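Local coordinates for amino Transferase (Eubacterium rectale, PDB 3ELE) that is a pyridoxal-5'-phosphate-dependent class I and II aminotransferase that transfers amino groups between amino acids and 2-oxo acids, at the interface of chains A and B. Sequence-based numbering; all coordinates share one arbitrary frame. Chains: chain A/B, Amino Transferase.

Contact 1: the interface of chains A and B. Residues chain A 3; chain B 174, 210-211, 267, 271.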
loop_
_atom_site.group_PDB
_atom_site.type_symbol
_atom_site.label_atom_id
_atom_site.label_comp_id
_atom_site.label_asym_id
_atom_site.label_seq_id
_atom_site.Cartn_x
_atom_site.Cartn_y
_atom_site.Cartn_z
ATOM N N VAL A 3 -11.102 -19.141 12.838
ATOM C CA VAL A 3 -10.528 -18.070 13.688
ATOM C C VAL A 3 -10.370 -16.748 12.911
ATOM O O VAL A 3 -10.548 -15.689 13.470
ATOM C CB VAL A 3 -9.176 -18.539 14.316
ATOM C CG1 VAL A 3 -8.474 -17.434 15.111
ATOM C CG2 VAL A 3 -9.413 -19.761 15.196
ATOM N N ARG B 174 -8.779 -10.856 20.551
ATOM C CA ARG B 174 -8.212 -11.492 19.351
ATOM C C ARG B 174 -6.700 -11.514 19.326
ATOM O O ARG B 174 -6.085 -12.424 18.701
ATOM C CB ARG B 174 -8.713 -10.796 18.082
ATOM C CG ARG B 174 -10.231 -10.694 17.943
ATOM C CD ARG B 174 -10.992 -12.010 18.240
ATOM N NE ARG B 174 -10.319 -13.124 17.608
ATOM C CZ ARG B 174 -10.343 -13.436 16.315
ATOM N NH1 ARG B 174 -11.100 -12.783 15.442
ATOM N NH2 ARG B 174 -9.620 -14.483 15.905
ATOM N N ARG B 210 -10.362 -20.128 21.607
ATOM C CA ARG B 210 -9.873 -19.613 20.336
ATOM C C ARG B 210 -8.464 -19.031 20.557
ATOM O O ARG B 210 -8.205 -18.487 21.627
ATOM C CB ARG B 210 -10.864 -18.543 19.867
ATOM C CG ARG B 210 -10.578 -17.938 18.530
ATOM C CD ARG B 210 -11.731 -17.039 18.054
ATOM N NE ARG B 210 -11.996 -15.924 18.955
ATOM C CZ ARG B 210 -12.934 -14.987 18.762
ATOM N NH1 ARG B 210 -13.704 -14.994 17.669
ATOM N NH2 ARG B 210 -13.083 -14.012 19.665
ATOM N N PRO B 211 -7.548 -19.172 19.583
ATOM C CA PRO B 211 -6.220 -18.582 19.785
ATOM C C PRO B 211 -6.231 -17.048 19.955
ATOM O O PRO B 211 -7.026 -16.350 19.305
ATOM C CB PRO B 211 -5.476 -18.956 18.490
ATOM C CG PRO B 211 -6.177 -20.159 17.989
ATOM C CD PRO B 211 -7.620 -19.852 18.276
ATOM N N TYR B 267 -1.971 -22.116 14.884
ATOM C CA TYR B 267 -3.113 -23.054 14.934
ATOM C C TYR B 267 -3.476 -23.712 13.591
ATOM O O TYR B 267 -3.934 -24.852 13.557
ATOM C CB TYR B 267 -4.362 -22.334 15.512
ATOM C CG TYR B 267 -5.037 -21.455 14.492
ATOM C CD1 TYR B 267 -4.505 -20.197 14.150
ATOM C CD2 TYR B 267 -6.171 -21.905 13.805
ATOM C CE1 TYR B 267 -5.107 -19.403 13.169
ATOM C CE2 TYR B 267 -6.782 -21.122 12.833
ATOM C CZ TYR B 267 -6.244 -19.871 12.508
ATOM O OH TYR B 267 -6.847 -19.092 11.540
ATOM N N GLU B 271 -4.735 -21.614 6.685
ATOM C CA GLU B 271 -5.880 -20.718 6.899
ATOM C C GLU B 271 -5.438 -19.283 7.217
ATOM O O GLU B 271 -5.979 -18.342 6.662
ATOM C CB GLU B 271 -6.729 -21.244 8.046
ATOM C CG GLU B 271 -7.982 -20.439 8.353
ATOM C CD GLU B 271 -8.665 -20.944 9.585
ATOM O OE1 GLU B 271 -9.151 -22.064 9.562
ATOM O OE2 GLU B 271 -8.774 -20.193 10.559
#
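A:Val3 lodges its isopropyl group between the phenol ring of B:Tyr267 on one side and B:Pro211 with the aliphatic part of B:Arg210 on the other. A:Val3 CB lies above the plane of the tyrosine ring, just outside the CE2-CZ edge, 3.7 Å from B:Tyr267 CZ. The CG2 methyl, placed beside the backbone N while CG1 is anti to it (chi1 175°), reaches the ring methylene of the proline, A:Val3 CG2 to B:Pro211 CD being 3.6 Å. Looser contact comes from B:Arg210, whose CG is 4.0 Å from A:Val3 CG2.

On the chain A side the polar contacts use the valine's backbone, met by side chains of chain B. B:Arg174 NH2 donates to A:Val3 O over 2.9 Å, approaching tilted by 33° from the carbonyl plane. Bends at chi2 and chi3 fold the arginine back to bring its guanidinium to this carbonyl. A weak hydrogen bond from A:Val3 N goes to the carboxylate oxygen OE2 of B:Glu271.

Contacts within chain B brace the same groups. The NE of B:Arg174 lies over the centre of the B:Arg210 guanidinium, 3.4 Å above its plane. Across the valine, the hydroxyl of B:Tyr267 lies unusually close to OE2 of B:Glu271, above the carboxylate plane; this geometry deserves caution, though the pairing may steady the phenol against which the valine packs.

A:Val3 belongs to the N-terminal segment that precedes helix 6-13. Its receptor site on chain B joins the start of strand 173-178, the loop leading into strand 213-217, and helix 269-282 with the residues just before it.

Contact 2: the interface of chains A and B. Residues chain A 5, 8; chain B 117-118, 120, 275, 279, 282.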
loop_
_atom_site.group_PDB
_atom_site.type_symbol
_atom_site.label_atom_id
_atom_site.label_comp_id
_atom_site.label_asym_id
_atom_site.label_seq_id
_atom_site.Cartn_x
_atom_site.Cartn_y
_atom_site.Cartn_z
ATOM N N ASN A 5 -11.118 -13.976 9.554
ATOM C CA ASN A 5 -12.252 -13.400 8.839
ATOM C C ASN A 5 -12.507 -14.258 7.589
ATOM O O ASN A 5 -11.599 -14.400 6.777
ATOM C CB ASN A 5 -11.925 -11.958 8.430
ATOM C CG ASN A 5 -13.030 -11.311 7.624
ATOM O OD1 ASN A 5 -13.164 -11.591 6.448
ATOM N ND2 ASN A 5 -13.800 -10.419 8.244
HETATM N N MSE A 8 -11.822 -12.639 4.062
HETATM C CA MSE A 8 -10.387 -12.508 3.826
HETATM C C MSE A 8 -9.822 -13.872 3.465
HETATM O O MSE A 8 -9.107 -13.978 2.490
HETATM C CB MSE A 8 -9.663 -11.891 5.014
HETATM C CG MSE A 8 -10.088 -10.456 5.332
HETATM SE SE MSE A 8 -9.943 -9.200 3.918
HETATM C CE MSE A 8 -11.661 -9.395 3.016
ATOM N N ARG B 117 -6.861 -6.915 9.851
ATOM C CA ARG B 117 -7.916 -7.185 8.868
ATOM C C ARG B 117 -8.119 -8.679 8.681
ATOM O O ARG B 117 -9.251 -9.119 8.525
ATOM C CB ARG B 117 -7.573 -6.535 7.517
ATOM C CG ARG B 117 -8.641 -6.624 6.452
ATOM C CD ARG B 117 -9.961 -5.971 6.902
ATOM N NE ARG B 117 -10.895 -5.836 5.779
ATOM C CZ ARG B 117 -10.804 -4.916 4.822
ATOM N NH1 ARG B 117 -9.820 -4.014 4.837
ATOM N NH2 ARG B 117 -11.702 -4.892 3.839
ATOM N N ALA B 118 -7.022 -9.449 8.666
ATOM C CA ALA B 118 -7.089 -10.918 8.546
ATOM C C ALA B 118 -7.858 -11.590 9.679
ATOM O O ALA B 118 -8.672 -12.469 9.426
ATOM C CB ALA B 118 -5.739 -11.498 8.516
ATOM N N THR B 120 -9.819 -10.003 12.332
ATOM C CA THR B 120 -11.121 -9.476 12.794
ATOM C C THR B 120 -12.361 -10.066 12.080
ATOM O O THR B 120 -12.503 -9.922 10.859
ATOM C CB THR B 120 -11.175 -7.925 12.694
ATOM O OG1 THR B 120 -9.995 -7.357 13.302
ATOM C CG2 THR B 120 -12.468 -7.363 13.370
ATOM N N ALA B 275 -5.658 -15.921 4.826
ATOM C CA ALA B 275 -6.330 -14.691 5.343
ATOM C C ALA B 275 -5.429 -13.447 5.191
ATOM O O ALA B 275 -5.892 -12.372 4.807
ATOM C CB ALA B 275 -6.747 -14.881 6.811
ATOM N N ALA B 279 -6.317 -10.231 3.079
ATOM C CA ALA B 279 -6.290 -8.861 3.648
ATOM C C ALA B 279 -5.415 -7.916 2.822
ATOM O O ALA B 279 -5.792 -6.775 2.571
ATOM C CB ALA B 279 -5.843 -8.871 5.106
ATOM N N ALA B 282 -7.485 -7.089 -0.213
ATOM C CA ALA B 282 -8.600 -6.198 0.180
ATOM C C ALA B 282 -8.150 -4.776 0.527
ATOM O O ALA B 282 -8.875 -3.808 0.257
ATOM C CB ALA B 282 -9.381 -6.795 1.332
#
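The selenium of A:Met8, a selenomethionine, is the apolar centre, set against small residues of one B helix and the side chain of another. It touches the B:Ala282 methyl, A:Met8 SE to B:Ala282 CB being 3.6 Å, and passes over the backbone of B:Ala279, with A:Met8 SE 3.7 Å from B:Ala279 CA. From the other helix, B:Arg117 CG approaches A:Met8 SE to 3.8 Å, flanking the selenium with the arginine's aliphatic stem. The methionine chain turns at chi2 (-56°) and chi3 (87°), curling its end toward B:Ala282 instead of running straight outward. The same alanine methyl also lies above the B:Arg117 guanidinium, toward its rim.

Farther out, A:Asn5 supplies the polar rim. A:Asn5 N, of the backbone, donates an almost straight bond, 2.9 Å long, to B:Ala118 O. The side-chain A:Asn5 ND2 gives a 3.0 Å bond to B:Thr120 O, which lies close to the amide plane. The other end of that amide turns back into chain A, where A:Asn5 OD1 accepts from A:Met8 N on a lone pair at 2.9 Å. With both ends engaged, the amide is held against flipping.

A:Asn5 thus acts as the N-cap of helix 6-13, and A:Met8 lies in its first turn. On chain B the site is formed by the end of helix 108-119, the residue following it, and helix 269-282.

The C-alpha centres of contact 1 and contact 2 lie about 12 Å apart along the N-terminal stretch of chain A, which leads from the chain start into helix 6-13. Helix 269-282 of chain B serves both, through its beginning in contact 1 and its later turns in contact 2. The chain start is therefore laid across the partner subunit, and two-fold symmetry repeats the exchange in reverse. Such arm exchange fits the dimers common in this aminotransferase family. Helix 108-119 of contact 2 also begins with cofactor-pocket residues, so the arm probably braces the partner's active-site framework.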